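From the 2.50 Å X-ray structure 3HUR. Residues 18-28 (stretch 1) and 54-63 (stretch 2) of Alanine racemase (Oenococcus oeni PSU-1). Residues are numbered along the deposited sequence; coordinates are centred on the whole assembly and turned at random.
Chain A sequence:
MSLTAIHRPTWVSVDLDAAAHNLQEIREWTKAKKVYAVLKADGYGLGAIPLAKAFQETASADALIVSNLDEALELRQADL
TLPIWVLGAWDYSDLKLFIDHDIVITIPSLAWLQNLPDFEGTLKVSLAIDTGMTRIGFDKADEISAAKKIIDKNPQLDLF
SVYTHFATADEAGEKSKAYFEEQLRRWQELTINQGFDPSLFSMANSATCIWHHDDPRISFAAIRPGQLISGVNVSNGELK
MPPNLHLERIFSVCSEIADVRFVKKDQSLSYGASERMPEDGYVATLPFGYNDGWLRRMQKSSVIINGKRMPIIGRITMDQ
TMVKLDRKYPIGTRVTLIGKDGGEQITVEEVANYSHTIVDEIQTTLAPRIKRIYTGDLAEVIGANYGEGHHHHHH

Stretch 1 (18-28) AAAHNLQEIRE
Stretch 2 54-63: AFQETASADA

The centre of this contact is Leu23 of stretch 1, packed on the ring of Phe55. Leu23 CD1 lies over one face of the ring, 3.5 Å from the centroid of the Phe55 ring and only 7° off the ring normal. This is a CH-pi contact. The nearest ring atom, Phe55 CD1, is 3.6 Å from Leu23 CD1. Leu23 has chi1 -77° (m) and chi2 -163° (t), and its CA-to-CB bond points toward stretch 2. The same methyl touches the loop after the helix of stretch 2: Leu23 CD1 is 3.8 Å from Ala61 CB and 3.6 Å from Ser60 O. One methyl carbon therefore meets a ring, an alanine methyl and a backbone carbonyl.

The CA-to-CB bond of Phe55 points sideways to stretch 1, but its ring comes nearer. Its chi1 is -59° (m) and its chi2 -30°. One turn before Leu23, Ala19 points toward stretch 2, with Ala19 CB 4.1 Å from Phe55 CE1. Ala19 O is 3.8 Å from Phe55 CE1, and this carbonyl also accepts the helical bond from Leu23 N at 3.2 Å. Ala20 N sits at the ring edge, 4.3 Å from Phe55 CE1.

Stretch 1 is helical throughout, with phi/psi near -65/-40 and Ile26 at -75/-19. The helix extends beyond both ends of the stretch. Stretch 2 enters as a helix that begins earlier in the chain and holds Ala54 to Glu57. Thr58 has phi/psi -96/-5. Ala59 then leaves helical values with positive phi, 64/23. Ser60 follows at -87/-9, Ala61 is extended at -132/144, and Asp62 is at -103/-16. Ser60 N bonds back to Phe55 O at 3.1 Å, tying the turn to the helix. In register, Ala20 CA is 6.1 Å from Phe55 CA, and Gln24 CA is 6.0 Å from Ser60 CA.

Next to the apolar centre, Ser60 points toward the helix with chi1 69° (p). Ser60 OG is 4.2 Å from Ala20 CA and 3.9 Å from Leu23 CD1. Ser60 OG donates a hydrogen bond to Thr58 OG1 at 3.0 Å. Thr58, chi1 55° (p), in turn donates from Thr58 OG1 to Ala54 O at 2.8 Å. This chain of hydroxyls lies within stretch 2, and the small side chain of Ala20 packs against it, with Ala20 CB 4.2 Å from Thr58 OG1. Gln24, chi1 -73° (m) and chi2 156° (t), adds Gln24 CG to Ser60 CB at 4.2 Å.

Arg27 forms the polar edge. Its CA-to-CB bond points toward stretch 2, and its chi angles are -163° (t), -173° (t), -140° and 102°. Arg27 NH1 donates a weak hydrogen bond to Ser60 O at 3.1 Å, with an angle of 128°. Arg27 NH2 makes a salt bridge to Asp62 OD2 at 2.8 Å; its hydrogen bond is weak, at 121°. Both acceptors lie near the guanidinium plane. Asp62 has chi1 -46° (m) and chi2 -73°; it starts sideways, but its carboxylate comes nearer to the helix.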

# COMPACT_ATOMS: atom_id res chain seq x y z
N ALA A 18 8.36 -9.02 32.08
CA ALA A 18 8.99 -7.79 31.69
C ALA A 18 7.99 -6.65 31.79
O ALA A 18 8.35 -5.55 32.22
CB ALA A 18 9.60 -7.89 30.29
N ALA A 19 6.73 -6.89 31.47
CA ALA A 19 5.75 -5.82 31.66
C ALA A 19 5.63 -5.45 33.16
O ALA A 19 5.47 -4.27 33.51
CB ALA A 19 4.35 -6.20 31.07
N ALA A 20 5.70 -6.45 34.03
CA ALA A 20 5.54 -6.24 35.45
C ALA A 20 6.71 -5.41 35.91
O ALA A 20 6.56 -4.38 36.56
CB ALA A 20 5.51 -7.54 36.19
N HIS A 21 7.87 -5.88 35.51
CA HIS A 21 9.12 -5.26 35.79
C HIS A 21 9.09 -3.78 35.40
O HIS A 21 9.58 -2.94 36.14
CB HIS A 21 10.20 -6.02 35.04
CG HIS A 21 11.56 -5.42 35.15
ND1 HIS A 21 12.44 -5.76 36.16
CD2 HIS A 21 12.22 -4.55 34.35
CE1 HIS A 21 13.57 -5.09 36.00
NE2 HIS A 21 13.46 -4.36 34.90
N ASN A 22 8.53 -3.46 34.24
CA ASN A 22 8.43 -2.05 33.84
C ASN A 22 7.58 -1.23 34.81
O ASN A 22 7.91 -0.08 35.09
CB ASN A 22 7.89 -1.90 32.42
CG ASN A 22 8.84 -2.37 31.36
OD1 ASN A 22 10.03 -2.56 31.60
ND2 ASN A 22 8.33 -2.54 30.18
N LEU A 23 6.49 -1.80 35.33
CA LEU A 23 5.67 -1.06 36.30
C LEU A 23 6.45 -0.86 37.58
O LEU A 23 6.46 0.22 38.15
CB LEU A 23 4.34 -1.75 36.59
CG LEU A 23 3.24 -1.61 35.53
CD1 LEU A 23 1.85 -1.97 36.11
CD2 LEU A 23 3.24 -0.23 34.96
N GLN A 24 7.12 -1.92 38.03
CA GLN A 24 8.03 -1.83 39.15
C GLN A 24 9.14 -0.75 39.00
O GLN A 24 9.39 -0.00 39.94
CB GLN A 24 8.61 -3.22 39.44
CG GLN A 24 7.58 -4.20 40.11
CD GLN A 24 7.90 -5.72 39.88
OE1 GLN A 24 8.87 -6.09 39.19
NE2 GLN A 24 7.07 -6.58 40.46
N GLU A 25 9.79 -0.65 37.84
CA GLU A 25 10.87 0.33 37.63
C GLU A 25 10.39 1.72 37.73
O GLU A 25 11.03 2.56 38.36
CB GLU A 25 11.50 0.22 36.25
CG GLU A 25 12.45 -0.93 36.09
CD GLU A 25 13.76 -0.68 36.77
OE1 GLU A 25 14.44 0.34 36.46
OE2 GLU A 25 14.10 -1.54 37.60
N ILE A 26 9.27 1.98 37.07
CA ILE A 26 8.80 3.33 36.97
C ILE A 26 8.18 3.79 38.31
O ILE A 26 8.03 5.00 38.54
CB ILE A 26 7.85 3.52 35.77
CG1 ILE A 26 7.81 4.99 35.37
CG2 ILE A 26 6.44 3.03 36.09
CD1 ILE A 26 9.12 5.52 34.81
N ARG A 27 7.82 2.83 39.16
CA ARG A 27 7.41 3.12 40.54
C ARG A 27 8.63 3.68 41.31
O ARG A 27 8.53 4.70 41.95
CB ARG A 27 6.89 1.86 41.24
CG ARG A 27 6.09 2.15 42.51
CD ARG A 27 5.74 0.87 43.29
NE ARG A 27 4.37 0.94 43.81
CZ ARG A 27 3.31 0.32 43.28
NH1 ARG A 27 3.43 -0.46 42.21
NH2 ARG A 27 2.11 0.47 43.84
N GLU A 28 9.76 2.98 41.20
CA GLU A 28 10.97 3.37 41.91
C GLU A 28 11.54 4.64 41.34
O GLU A 28 12.19 5.37 42.05
CB GLU A 28 12.05 2.27 41.82
CG GLU A 28 11.66 0.93 42.43
CD GLU A 28 12.61 -0.22 42.01
OE1 GLU A 28 13.86 0.01 42.03
OE2 GLU A 28 12.12 -1.35 41.69
N ALA A 54 -1.44 -10.19 35.00
CA ALA A 54 -0.05 -10.13 35.45
C ALA A 54 0.14 -8.99 36.48
O ALA A 54 0.90 -9.14 37.43
CB ALA A 54 0.88 -9.94 34.29
N PHE A 55 -0.53 -7.86 36.30
CA PHE A 55 -0.31 -6.78 37.24
C PHE A 55 -1.00 -7.05 38.59
O PHE A 55 -0.50 -6.57 39.62
CB PHE A 55 -0.79 -5.44 36.70
CG PHE A 55 -0.13 -5.01 35.42
CD1 PHE A 55 1.14 -5.37 35.12
CD2 PHE A 55 -0.82 -4.23 34.52
CE1 PHE A 55 1.72 -4.94 33.95
CE2 PHE A 55 -0.25 -3.81 33.36
CZ PHE A 55 1.01 -4.17 33.06
N GLN A 56 -2.15 -7.74 38.58
CA GLN A 56 -2.91 -8.06 39.83
C GLN A 56 -2.15 -9.07 40.70
O GLN A 56 -2.09 -8.96 41.91
CB GLN A 56 -4.30 -8.62 39.53
CG GLN A 56 -5.22 -8.67 40.73
CD GLN A 56 -6.66 -9.08 40.39
OE1 GLN A 56 -7.53 -8.24 40.22
NE2 GLN A 56 -6.90 -10.37 40.29
N GLU A 57 -1.50 -10.02 40.05
CA GLU A 57 -0.89 -11.11 40.75
C GLU A 57 0.41 -10.68 41.37
O GLU A 57 0.82 -11.25 42.40
CB GLU A 57 -0.66 -12.31 39.80
CG GLU A 57 0.69 -13.10 40.00
CD GLU A 57 0.65 -14.12 41.13
OE1 GLU A 57 -0.44 -14.33 41.67
OE2 GLU A 57 1.70 -14.73 41.46
N THR A 58 1.08 -9.74 40.74
CA THR A 58 2.36 -9.26 41.24
C THR A 58 2.18 -8.00 42.08
O THR A 58 3.13 -7.48 42.62
CB THR A 58 3.30 -8.90 40.09
OG1 THR A 58 2.65 -7.94 39.21
CG2 THR A 58 3.71 -10.15 39.36
N ALA A 59 0.96 -7.49 42.14
CA ALA A 59 0.66 -6.31 42.95
C ALA A 59 1.39 -5.07 42.42
O ALA A 59 1.58 -4.10 43.16
CB ALA A 59 1.01 -6.55 44.40
N SER A 60 1.76 -5.10 41.14
CA SER A 60 2.59 -4.07 40.56
C SER A 60 1.78 -2.92 40.05
O SER A 60 2.35 -1.86 39.72
CB SER A 60 3.50 -4.66 39.49
OG SER A 60 2.76 -5.07 38.37
N ALA A 61 0.45 -3.09 40.04
CA ALA A 61 -0.52 -2.00 39.78
C ALA A 61 -1.65 -2.02 40.82
O ALA A 61 -2.09 -3.08 41.19
CB ALA A 61 -1.11 -2.15 38.41
N ASP A 62 -2.14 -0.85 41.23
CA ASP A 62 -3.21 -0.72 42.21
C ASP A 62 -4.57 -0.39 41.59
O ASP A 62 -5.62 -0.45 42.26
CB ASP A 62 -2.85 0.39 43.21
CG ASP A 62 -1.41 0.27 43.70
OD1 ASP A 62 -1.11 -0.65 44.51
OD2 ASP A 62 -0.56 1.04 43.21
N ALA A 63 -4.55 0.04 40.34
CA ALA A 63 -5.77 0.11 39.54
C ALA A 63 -5.46 -0.05 38.04
O ALA A 63 -4.31 -0.10 37.60
CB ALA A 63 -6.48 1.37 39.78